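Halogenase PltM (PDB 6BZN) halogenates phenolic compounds with unusual freedom of substrate and halide, acting as an FAD-binding flavoprotein that can chlorinate, brominate and iodinate. Local coordinates at residues Ala40-Ser45 / Pro366-Ala371; Ser78-Ile83 / Ser360-Ala365; Thr215-Thr220 / Trp257-Pro262; His251-Gly256 / Arg296-Lys301. All coordinates share one frame; numbering follows the deposited sequence.

Overall arrangement
The four contacts form two pairs on opposite sides of the chain's centre. Contacts 1 and 2, centres about 8 Å apart, share helix 352-374, which meets the end of helix 33-44 in contact 1 and that of helix 68-81 in contact 2; V41 and F81 pack together where the two join. Contacts 3 and 4, centres about 11 Å apart, both use the seven-stranded mixed sheet through its neighbouring strands 248-253 and 256-262. Along the chain contact 1 encloses contact 2, which encloses contacts 3 and 4, whose segments alternate. Contacts 1 and 4 lie about 46 Å apart between centres. A late helix thus returns to the N-terminal, FAD-binding part, while contacts 3 and 4 join pieces closer in sequence.

Contact 1: Ala40-Ser45 / Pro366-Ala371; sequences AVLAKS and PKVLDA
L42, in the last turn of helix 33-44, and L369, on helix 352-374, mark the closest approach of the two backbones, their CA atoms 7.3 Å apart; the later helix is kinked at P366, whose ring nitrogen cannot bond to the preceding turn. The meeting is apolar, as suits a buried seam between helices. L42 brings its CD2 methyl to L369 CD2 at 4.0 Å, and the same methyl also reaches V368 CG1 at 4.2 Å, where the valine side chain crosses it at about a right angle. V368 can present this branch because CG1 stands opposite its own backbone nitrogen (chi1 171°). Just past the helix end, S45 lies against both methyls of L369: its CB is 3.4 Å from L369 CD2, tighter than usual for carbons, and 3.5 Å from L369 CD1. So small a residue suits this tight place, and its hydroxyl turns back to donate to V41 O at 2.6 Å, coming in nearly along the C=O axis. That bond supplements the weak backbone bonds from S45 N at the end of the helix. With an alanine here, V41 O would probably lose its strongest partner among these residues, and the last turn would be less firmly closed. The setting is that of a Rossmann-type dinucleotide-binding fold: helix 33-44 follows strand 24-29 and a GxGxxG pattern, its start carries the FAD-binding residues I33 and A34, and its far end is what helix 352-374 covers.

Contact 2: Ser78-Ile83 / Ser360-Ala365; sequences SKRFDI and SILRLA
Helix-on-helix packing joins F81 and R80, at the end of helix 68-81, to A365 and L362 on helix 352-374; F447 of helix 444-452 touches both R80 and L362. The ring of F81 makes the closest touch between the segments, its CZ lying 3.6 Å from A365 CB. The small methyl of alanine lets the ring come this close to the helix. Beside this pair, L362 sends CD1 to the aliphatic base of R80, 4.1 Å from R80 CB and nearly as close to R80 CG. The arginine's first carbons thus do apolar work, while its guanidinium keeps one face to F81 and makes a salt bridge to D448. With CG opposite the backbone nitrogen (chi1 174°) and a bend at the next bond (chi2 63°), R80 doubles over its neighbour: R80 CG sits 3.5 Å above the plane of the F81 ring, toward its rim, and F81 CZ in turn lies over that guanidinium face. Behind them the helix closes in the bond pattern of a Schellman motif, with D82 at positive phi, I83 N bonded to S78 O at 3.0 Å and D82 N weakly to K79 O. S78 OG adds a bond to I83 O of 2.7 Å, arriving from above the carbonyl plane. No hydrogen bond spans the two segments, so their cohesion probably rests on burying carbon surfaces; the bridge to D448 probably helps to hold the aliphatic part of R80 against L362 and F81.

Contact 3: Thr215-Thr220 / Trp257-Pro262; sequences TCSFFT and WLWVIP
W259 and F219 meet across the mixed seven-stranded sheet, on strands that are next-but-one neighbours: strand 273-281 runs between 215-223 and 256-262, antiparallel to both. The CA atoms of F219 and W259 are therefore 9.2 Å apart, and only a long side chain can bridge the gap. Tryptophan does so with the outer part of its six-membered ring, bringing CZ2 to 3.9 Å from F219 CB, with CH2 equally near. Each of the two aromatic residues holds CG in the crowded position between its backbone nitrogen and carbonyl carbon, W259 with chi1 80° and F219 with chi1 49°. For W259 this swings the indole across the intervening strand; for F219 it carries the ring away from the indole, so that CB is left as the nearest point of touch, and the ring comes to V62, an FAD-binding residue. W259 also suits the place through its polar edge, since NE1 hydrogen-bonds S275 on the strand it crosses, which probably helps to fix how the indole is rotated. S217 behaves similarly: its hydroxyl is bonded to Q279 of the same middle strand. A calcium ion lies about 7 Å from the W259 side chain, and a glycerol, probably from the crystallisation liquor though it may mark a pocket, about 4 Å from it. S217, a small residue, lies beside the indole, with S217 OG in loose contact with W259 CZ3 at 4.4 Å.

Contact 4: His251-Gly256 / Arg296-Lys301; sequences HIFEEG and RKLLKK
E255 and K301 form a salt bridge between the turn of a beta hairpin and the last turn of helix 291-301. K301 NZ stands 3.3 Å from E255 OE2, a weak hydrogen bond by its geometry, and a water strengthens the link: it takes a bond from K301 NZ at 2.6 Å and gives one to E255 OE2 at 2.9 Å. The two side chains approach from opposite directions, the lysine extended beyond CG, the glutamate folded at chi2 (-86°). Y285 adds a cation-pi contact to the ammonium, and Y302 OH a weak hydrogen bond to E255 OE2. A methionine in place of K301 would probably leave the buried carboxylate of E255 without its charged mate and the bridging water without a donor from the helix.

The hairpin joins strands 248-253 and 256-262 through a type I turn from F253 to G256, closed by F253 N to G256 O at 3.0 Å and by G256 N to F253 O. Exposed E254 and inward-turned E255 fill its corners. Further in, L298 extends CD1 obliquely toward the F253 ring, 3.7 Å from F253 CZ; its CG lies opposite the backbone nitrogen (chi1 -173°), which points the branched end at the sheet. Y302 stacks on F253, and L258 also touches L298. Glycine fits at 256 because any CB would press on F253 CE1, and its carbonyl oxygen, G256 O, rests 3.3 Å above the centre of the F253 ring.

Contact 1: Ala40-Ser45 / Pro366-Ala371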
# COMPACT_ATOMS: atom_id res chain seq x y z
N ALA A 40 3.18 16.04 11.32
CA ALA A 40 3.96 15.83 12.52
C ALA A 40 5.44 16.11 12.28
O ALA A 40 6.06 16.83 13.05
CB ALA A 40 3.77 14.43 13.03
N VAL A 41 6.00 15.55 11.21
CA VAL A 41 7.44 15.69 10.97
C VAL A 41 7.84 17.13 10.63
O VAL A 41 8.91 17.59 11.05
CB VAL A 41 8.00 14.69 9.91
CG1 VAL A 41 7.74 13.25 10.32
CG2 VAL A 41 7.46 14.94 8.51
N LEU A 42 6.98 17.84 9.90
CA LEU A 42 7.21 19.24 9.58
C LEU A 42 7.05 20.13 10.82
O LEU A 42 7.91 20.99 11.06
CB LEU A 42 6.30 19.70 8.45
CG LEU A 42 6.52 19.01 7.11
CD1 LEU A 42 5.54 19.55 6.09
CD2 LEU A 42 7.92 19.14 6.56
N ALA A 43 6.01 19.90 11.62
CA ALA A 43 5.79 20.69 12.84
C ALA A 43 6.94 20.46 13.84
O ALA A 43 7.48 21.41 14.42
CB ALA A 43 4.46 20.35 13.48
N LYS A 44 7.33 19.20 14.01
CA LYS A 44 8.48 18.84 14.84
C LYS A 44 9.75 19.61 14.45
O LYS A 44 10.52 20.05 15.32
CB LYS A 44 8.73 17.34 14.76
CG LYS A 44 10.04 16.84 15.35
CD LYS A 44 10.10 17.00 16.85
CE LYS A 44 11.52 16.71 17.34
NZ LYS A 44 11.49 16.11 18.69
N SER A 45 9.93 19.79 13.14
CA SER A 45 11.13 20.40 12.56
C SER A 45 11.15 21.93 12.54
O SER A 45 12.11 22.52 12.03
CB SER A 45 11.29 19.88 11.12
OG SER A 45 11.36 18.47 11.10
N PRO A 366 12.31 16.53 4.00
CA PRO A 366 13.58 17.27 4.06
C PRO A 366 13.68 18.37 3.03
O PRO A 366 14.28 19.41 3.31
CB PRO A 366 14.63 16.18 3.79
CG PRO A 366 13.98 14.93 4.22
CD PRO A 366 12.55 15.09 3.78
N LYS A 367 13.07 18.17 1.86
CA LYS A 367 13.09 19.17 0.80
C LYS A 367 12.19 20.36 1.14
O LYS A 367 12.52 21.49 0.81
CB LYS A 367 12.70 18.55 -0.54
CG LYS A 367 13.64 17.42 -0.94
CD LYS A 367 13.21 16.77 -2.23
CE LYS A 367 14.05 15.53 -2.55
NZ LYS A 367 15.46 15.91 -2.81
N VAL A 368 11.05 20.10 1.76
CA VAL A 368 10.16 21.18 2.18
C VAL A 368 10.85 22.02 3.27
O VAL A 368 10.77 23.25 3.26
CB VAL A 368 8.79 20.63 2.64
CG1 VAL A 368 7.92 21.71 3.29
CG2 VAL A 368 8.06 20.03 1.45
N LEU A 369 11.54 21.34 4.19
CA LEU A 369 12.30 22.03 5.23
C LEU A 369 13.41 22.90 4.64
O LEU A 369 13.58 24.05 5.08
CB LEU A 369 12.92 21.04 6.22
CG LEU A 369 11.97 20.25 7.11
CD1 LEU A 369 12.82 19.32 7.97
CD2 LEU A 369 11.12 21.15 7.98
N ASP A 370 14.15 22.36 3.67
CA ASP A 370 15.19 23.15 2.99
C ASP A 370 14.57 24.38 2.29
O ASP A 370 15.09 25.48 2.40
CB ASP A 370 15.99 22.30 2.00
CG ASP A 370 16.90 23.13 1.10
OD1 ASP A 370 16.45 23.52 -0.01
OD2 ASP A 370 18.05 23.44 1.50
N ALA A 371 13.46 24.17 1.59
CA ALA A 371 12.76 25.25 0.91
C ALA A 371 12.32 26.35 1.87
O ALA A 371 12.54 27.54 1.59
CB ALA A 371 11.56 24.72 0.14

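Contact 2: Ser78-Ile83 / Ser360-Ala365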
# COMPACT_ATOMS: atom_id res chain seq x y z
N SER A 78 10.28 7.79 11.83
CA SER A 78 10.44 7.95 13.27
C SER A 78 11.86 8.37 13.66
O SER A 78 12.05 9.30 14.44
CB SER A 78 10.05 6.66 13.98
OG SER A 78 10.16 6.78 15.38
N LYS A 79 12.85 7.71 13.09
CA LYS A 79 14.25 7.97 13.44
C LYS A 79 14.77 9.23 12.76
O LYS A 79 15.46 10.03 13.39
CB LYS A 79 15.13 6.77 13.09
CG LYS A 79 16.42 6.71 13.91
CD LYS A 79 16.13 6.25 15.34
CE LYS A 79 17.37 6.25 16.23
NZ LYS A 79 17.11 5.45 17.46
N ARG A 80 14.42 9.41 11.49
CA ARG A 80 14.83 10.60 10.72
C ARG A 80 14.36 11.91 11.37
O ARG A 80 15.07 12.90 11.30
CB ARG A 80 14.31 10.51 9.28
CG ARG A 80 14.53 11.73 8.41
CD ARG A 80 16.01 12.00 8.21
NE ARG A 80 16.23 13.17 7.36
CZ ARG A 80 16.14 14.43 7.77
NH1 ARG A 80 15.84 14.73 9.03
NH2 ARG A 80 16.39 15.41 6.90
N PHE A 81 13.19 11.90 12.00
CA PHE A 81 12.63 13.12 12.61
C PHE A 81 12.51 13.07 14.13
O PHE A 81 11.96 14.00 14.72
CB PHE A 81 11.30 13.48 11.92
CG PHE A 81 11.46 13.79 10.47
CD1 PHE A 81 11.98 15.01 10.06
CD2 PHE A 81 11.13 12.86 9.49
CE1 PHE A 81 12.17 15.30 8.72
CE2 PHE A 81 11.30 13.14 8.14
CZ PHE A 81 11.83 14.36 7.75
N ASP A 82 13.04 12.03 14.76
CA ASP A 82 13.02 11.88 16.23
C ASP A 82 11.59 11.98 16.79
O ASP A 82 11.33 12.76 17.70
CB ASP A 82 13.97 12.89 16.91
CG ASP A 82 14.02 12.73 18.45
OD1 ASP A 82 14.02 11.58 18.95
OD2 ASP A 82 14.02 13.78 19.17
N ILE A 83 10.67 11.21 16.22
CA ILE A 83 9.34 11.06 16.78
C ILE A 83 9.13 9.59 17.07
O ILE A 83 8.67 8.85 16.20
CB ILE A 83 8.24 11.61 15.84
CG1 ILE A 83 8.57 13.04 15.43
CG2 ILE A 83 6.91 11.55 16.55
CD1 ILE A 83 7.55 13.73 14.53
N SER A 360 7.38 8.47 0.04
CA SER A 360 7.24 9.82 -0.54
C SER A 360 7.33 10.90 0.54
O SER A 360 7.96 11.95 0.34
CB SER A 360 5.93 9.94 -1.34
OG SER A 360 5.93 11.16 -2.06
N ILE A 361 6.74 10.64 1.71
CA ILE A 361 6.83 11.59 2.83
C ILE A 361 8.29 11.76 3.25
O ILE A 361 8.78 12.87 3.47
CB ILE A 361 5.95 11.18 4.02
CG1 ILE A 361 4.47 11.19 3.61
CG2 ILE A 361 6.17 12.09 5.23
CD1 ILE A 361 3.57 10.44 4.57
N LEU A 362 8.97 10.63 3.34
CA LEU A 362 10.36 10.58 3.75
C LEU A 362 11.28 11.34 2.80
O LEU A 362 12.22 12.02 3.23
CB LEU A 362 10.76 9.12 3.86
CG LEU A 362 12.02 8.66 4.55
CD1 LEU A 362 12.20 9.27 5.93
CD2 LEU A 362 11.95 7.14 4.61
N ARG A 363 10.99 11.27 1.50
CA ARG A 363 11.73 12.02 0.50
C ARG A 363 11.36 13.50 0.46
O ARG A 363 12.24 14.35 0.29
CB ARG A 363 11.51 11.42 -0.88
CG ARG A 363 12.15 10.06 -1.07
CD ARG A 363 11.68 9.42 -2.35
NE ARG A 363 12.38 8.16 -2.66
CZ ARG A 363 13.54 8.06 -3.32
NH1 ARG A 363 14.21 9.13 -3.74
NH2 ARG A 363 14.05 6.85 -3.56
N LEU A 364 10.07 13.80 0.59
CA LEU A 364 9.57 15.18 0.46
C LEU A 364 9.93 16.09 1.65
O LEU A 364 10.29 17.26 1.46
CB LEU A 364 8.04 15.16 0.27
CG LEU A 364 7.34 16.53 0.19
CD1 LEU A 364 7.75 17.30 -1.05
CD2 LEU A 364 5.82 16.33 0.26
N ALA A 365 9.79 15.57 2.87
CA ALA A 365 9.83 16.43 4.07
C ALA A 365 11.16 17.19 4.22
O ALA A 365 11.12 18.39 4.47
CB ALA A 365 9.49 15.65 5.33

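Contact 3: Thr215-Thr220 / Trp257-Pro262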
# COMPACT_ATOMS: atom_id res chain seq x y z
N THR A 215 -9.42 -2.19 -12.80
CA THR A 215 -10.07 -2.98 -11.79
C THR A 215 -11.04 -2.18 -10.97
O THR A 215 -10.92 -0.95 -10.87
CB THR A 215 -9.06 -3.63 -10.80
OG1 THR A 215 -8.26 -2.64 -10.17
CG2 THR A 215 -8.17 -4.65 -11.51
N CYS A 216 -12.00 -2.90 -10.39
CA CYS A 216 -12.99 -2.36 -9.47
C CYS A 216 -12.79 -3.03 -8.12
O CYS A 216 -12.06 -4.03 -8.01
CB CYS A 216 -14.42 -2.59 -9.99
SG CYS A 216 -14.88 -4.32 -10.18
N SER A 217 -13.42 -2.47 -7.09
CA SER A 217 -13.30 -2.99 -5.74
C SER A 217 -14.61 -2.82 -4.97
O SER A 217 -15.24 -1.76 -5.04
CB SER A 217 -12.16 -2.28 -5.01
OG SER A 217 -11.94 -2.85 -3.73
N PHE A 218 -14.98 -3.88 -4.24
CA PHE A 218 -16.07 -3.88 -3.27
C PHE A 218 -15.45 -4.20 -1.91
O PHE A 218 -14.76 -5.22 -1.79
CB PHE A 218 -17.07 -4.98 -3.55
CG PHE A 218 -17.81 -4.88 -4.86
CD1 PHE A 218 -17.23 -5.35 -6.03
CD2 PHE A 218 -19.12 -4.44 -4.90
CE1 PHE A 218 -17.92 -5.33 -7.23
CE2 PHE A 218 -19.83 -4.40 -6.10
CZ PHE A 218 -19.22 -4.85 -7.27
N PHE A 219 -15.70 -3.39 -0.89
CA PHE A 219 -15.10 -3.64 0.42
C PHE A 219 -15.97 -3.26 1.60
O PHE A 219 -16.83 -2.36 1.52
CB PHE A 219 -13.72 -2.97 0.54
CG PHE A 219 -13.69 -1.53 0.11
CD1 PHE A 219 -13.56 -1.19 -1.23
CD2 PHE A 219 -13.81 -0.52 1.04
CE1 PHE A 219 -13.54 0.14 -1.64
CE2 PHE A 219 -13.78 0.81 0.65
CZ PHE A 219 -13.64 1.14 -0.69
N THR A 220 -15.74 -3.96 2.70
CA THR A 220 -16.50 -3.76 3.92
C THR A 220 -15.76 -4.41 5.09
O THR A 220 -14.69 -5.02 4.91
CB THR A 220 -17.94 -4.33 3.79
OG1 THR A 220 -18.74 -3.84 4.87
CG2 THR A 220 -17.96 -5.86 3.81
N TRP A 257 -9.88 -11.22 -7.34
CA TRP A 257 -9.44 -11.74 -6.07
C TRP A 257 -10.22 -11.15 -4.91
O TRP A 257 -10.89 -10.11 -5.05
CB TRP A 257 -7.94 -11.51 -5.89
CG TRP A 257 -7.50 -10.10 -5.62
CD1 TRP A 257 -7.39 -9.07 -6.52
CD2 TRP A 257 -7.04 -9.59 -4.36
NE1 TRP A 257 -6.90 -7.95 -5.88
CE2 TRP A 257 -6.67 -8.24 -4.56
CE3 TRP A 257 -6.91 -10.14 -3.07
CZ2 TRP A 257 -6.20 -7.43 -3.52
CZ3 TRP A 257 -6.43 -9.35 -2.06
CH2 TRP A 257 -6.08 -8.00 -2.28
N LEU A 258 -10.14 -11.83 -3.77
CA LEU A 258 -10.80 -11.41 -2.54
C LEU A 258 -9.81 -11.51 -1.37
O LEU A 258 -9.06 -12.50 -1.24
CB LEU A 258 -12.06 -12.26 -2.30
CG LEU A 258 -12.83 -12.10 -0.97
CD1 LEU A 258 -14.32 -12.42 -1.12
CD2 LEU A 258 -12.24 -12.98 0.13
N TRP A 259 -9.83 -10.49 -0.52
CA TRP A 259 -8.99 -10.49 0.68
C TRP A 259 -9.77 -10.84 1.93
O TRP A 259 -10.94 -10.48 2.05
CB TRP A 259 -8.27 -9.14 0.85
CG TRP A 259 -9.02 -7.93 1.45
CD1 TRP A 259 -9.51 -7.80 2.72
CD2 TRP A 259 -9.24 -6.67 0.81
NE1 TRP A 259 -10.03 -6.53 2.91
CE2 TRP A 259 -9.88 -5.82 1.75
CE3 TRP A 259 -8.95 -6.16 -0.47
CZ2 TRP A 259 -10.24 -4.49 1.45
CZ3 TRP A 259 -9.33 -4.84 -0.77
CH2 TRP A 259 -9.97 -4.03 0.18
N VAL A 260 -9.10 -11.55 2.84
CA VAL A 260 -9.56 -11.80 4.19
C VAL A 260 -8.45 -11.29 5.11
O VAL A 260 -7.34 -11.86 5.17
CB VAL A 260 -9.86 -13.30 4.42
CG1 VAL A 260 -10.41 -13.53 5.82
CG2 VAL A 260 -10.84 -13.81 3.37
N ILE A 261 -8.74 -10.20 5.82
CA ILE A 261 -7.78 -9.47 6.62
C ILE A 261 -8.38 -9.32 8.01
O ILE A 261 -9.08 -8.34 8.29
CB ILE A 261 -7.45 -8.11 5.97
CG1 ILE A 261 -6.67 -8.35 4.68
CG2 ILE A 261 -6.64 -7.20 6.87
CD1 ILE A 261 -6.36 -7.10 3.91
N PRO A 262 -8.13 -10.30 8.90
CA PRO A 262 -8.74 -10.23 10.24
C PRO A 262 -8.12 -9.18 11.14
O PRO A 262 -6.90 -8.99 11.11
CB PRO A 262 -8.47 -11.62 10.83
CG PRO A 262 -8.24 -12.48 9.64
CD PRO A 262 -7.51 -11.62 8.68

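Contact 4: His251-Gly256 / Arg296-Lys301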
# COMPACT_ATOMS: atom_id res chain seq x y z
N HIS A 251 -7.60 -14.78 -1.84
CA HIS A 251 -8.23 -15.83 -2.63
C HIS A 251 -8.24 -15.34 -4.06
O HIS A 251 -8.85 -14.30 -4.35
CB HIS A 251 -9.66 -16.06 -2.17
CG HIS A 251 -9.75 -16.75 -0.86
ND1 HIS A 251 -9.30 -18.04 -0.68
CD2 HIS A 251 -10.24 -16.35 0.33
CE1 HIS A 251 -9.52 -18.41 0.57
NE2 HIS A 251 -10.09 -17.40 1.19
N ILE A 252 -7.53 -16.04 -4.94
CA ILE A 252 -7.31 -15.57 -6.31
C ILE A 252 -8.00 -16.51 -7.29
O ILE A 252 -8.14 -17.72 -7.04
CB ILE A 252 -5.81 -15.37 -6.62
CG1 ILE A 252 -5.02 -16.68 -6.41
CG2 ILE A 252 -5.23 -14.29 -5.72
CD1 ILE A 252 -3.60 -16.66 -6.96
N PHE A 253 -8.45 -15.94 -8.40
CA PHE A 253 -9.14 -16.70 -9.43
C PHE A 253 -9.04 -15.89 -10.71
O PHE A 253 -8.58 -14.76 -10.69
CB PHE A 253 -10.60 -16.96 -9.02
CG PHE A 253 -11.25 -15.78 -8.36
CD1 PHE A 253 -11.86 -14.80 -9.13
CD2 PHE A 253 -11.23 -15.63 -6.98
CE1 PHE A 253 -12.45 -13.70 -8.54
CE2 PHE A 253 -11.80 -14.52 -6.38
CZ PHE A 253 -12.40 -13.56 -7.16
N GLU A 254 -9.45 -16.48 -11.84
CA GLU A 254 -9.12 -15.89 -13.14
C GLU A 254 -9.47 -14.40 -13.30
O GLU A 254 -8.68 -13.65 -13.86
CB GLU A 254 -9.76 -16.69 -14.28
CG GLU A 254 -9.21 -16.27 -15.64
CD GLU A 254 -9.93 -16.88 -16.81
OE1 GLU A 254 -9.92 -16.23 -17.87
OE2 GLU A 254 -10.49 -18.00 -16.66
N GLU A 255 -10.64 -13.99 -12.82
CA GLU A 255 -11.19 -12.65 -13.08
C GLU A 255 -10.97 -11.65 -11.94
O GLU A 255 -11.40 -10.50 -12.04
CB GLU A 255 -12.69 -12.72 -13.44
CG GLU A 255 -13.66 -13.06 -12.32
CD GLU A 255 -13.85 -14.56 -12.07
OE1 GLU A 255 -13.05 -15.37 -12.58
OE2 GLU A 255 -14.81 -14.92 -11.36
N GLY A 256 -10.31 -12.08 -10.87
CA GLY A 256 -10.22 -11.24 -9.70
C GLY A 256 -9.68 -11.89 -8.46
O GLY A 256 -9.10 -12.98 -8.50
N ARG A 296 -22.74 -12.49 -3.16
CA ARG A 296 -23.37 -13.81 -3.19
C ARG A 296 -23.07 -14.57 -4.49
O ARG A 296 -22.84 -15.78 -4.44
CB ARG A 296 -24.88 -13.73 -2.96
CG ARG A 296 -25.29 -13.18 -1.60
CD ARG A 296 -24.87 -14.06 -0.42
NE ARG A 296 -24.54 -13.26 0.77
CZ ARG A 296 -24.06 -13.73 1.92
NH1 ARG A 296 -23.84 -15.03 2.11
NH2 ARG A 296 -23.78 -12.87 2.92
N LYS A 297 -23.08 -13.88 -5.64
CA LYS A 297 -22.69 -14.52 -6.91
C LYS A 297 -21.26 -15.05 -6.86
O LYS A 297 -20.98 -16.16 -7.34
CB LYS A 297 -22.87 -13.57 -8.10
CG LYS A 297 -24.34 -13.32 -8.46
CD LYS A 297 -24.53 -12.62 -9.81
CE LYS A 297 -23.95 -11.22 -9.82
NZ LYS A 297 -24.24 -10.49 -11.09
N LEU A 298 -20.35 -14.26 -6.29
CA LEU A 298 -18.96 -14.68 -6.13
C LEU A 298 -18.86 -15.96 -5.30
O LEU A 298 -18.15 -16.91 -5.68
CB LEU A 298 -18.13 -13.58 -5.48
CG LEU A 298 -16.62 -13.82 -5.41
CD1 LEU A 298 -16.04 -13.84 -6.81
CD2 LEU A 298 -15.94 -12.75 -4.57
N LEU A 299 -19.59 -16.01 -4.18
CA LEU A 299 -19.54 -17.15 -3.28
C LEU A 299 -20.15 -18.42 -3.90
O LEU A 299 -19.71 -19.53 -3.60
CB LEU A 299 -20.23 -16.82 -1.95
CG LEU A 299 -19.67 -15.65 -1.12
CD1 LEU A 299 -20.31 -15.63 0.26
CD2 LEU A 299 -18.15 -15.67 -1.01
N LYS A 300 -21.15 -18.25 -4.77
CA LYS A 300 -21.75 -19.36 -5.53
C LYS A 300 -20.74 -19.89 -6.56
O LYS A 300 -20.58 -21.10 -6.71
CB LYS A 300 -23.02 -18.85 -6.21
CG LYS A 300 -23.98 -19.88 -6.77
CD LYS A 300 -25.14 -19.16 -7.47
CE LYS A 300 -26.44 -19.94 -7.47
NZ LYS A 300 -26.44 -21.00 -8.50
N LYS A 301 -20.04 -18.98 -7.22
CA LYS A 301 -18.96 -19.31 -8.17
C LYS A 301 -17.81 -20.07 -7.49
O LYS A 301 -17.26 -21.00 -8.06
CB LYS A 301 -18.44 -18.01 -8.79
CG LYS A 301 -18.02 -18.02 -10.25
CD LYS A 301 -17.97 -16.57 -10.78
CE LYS A 301 -17.61 -16.47 -12.25
NZ LYS A 301 -17.73 -15.10 -12.83
O HOH W 1 -17.07 -13.15 -11.32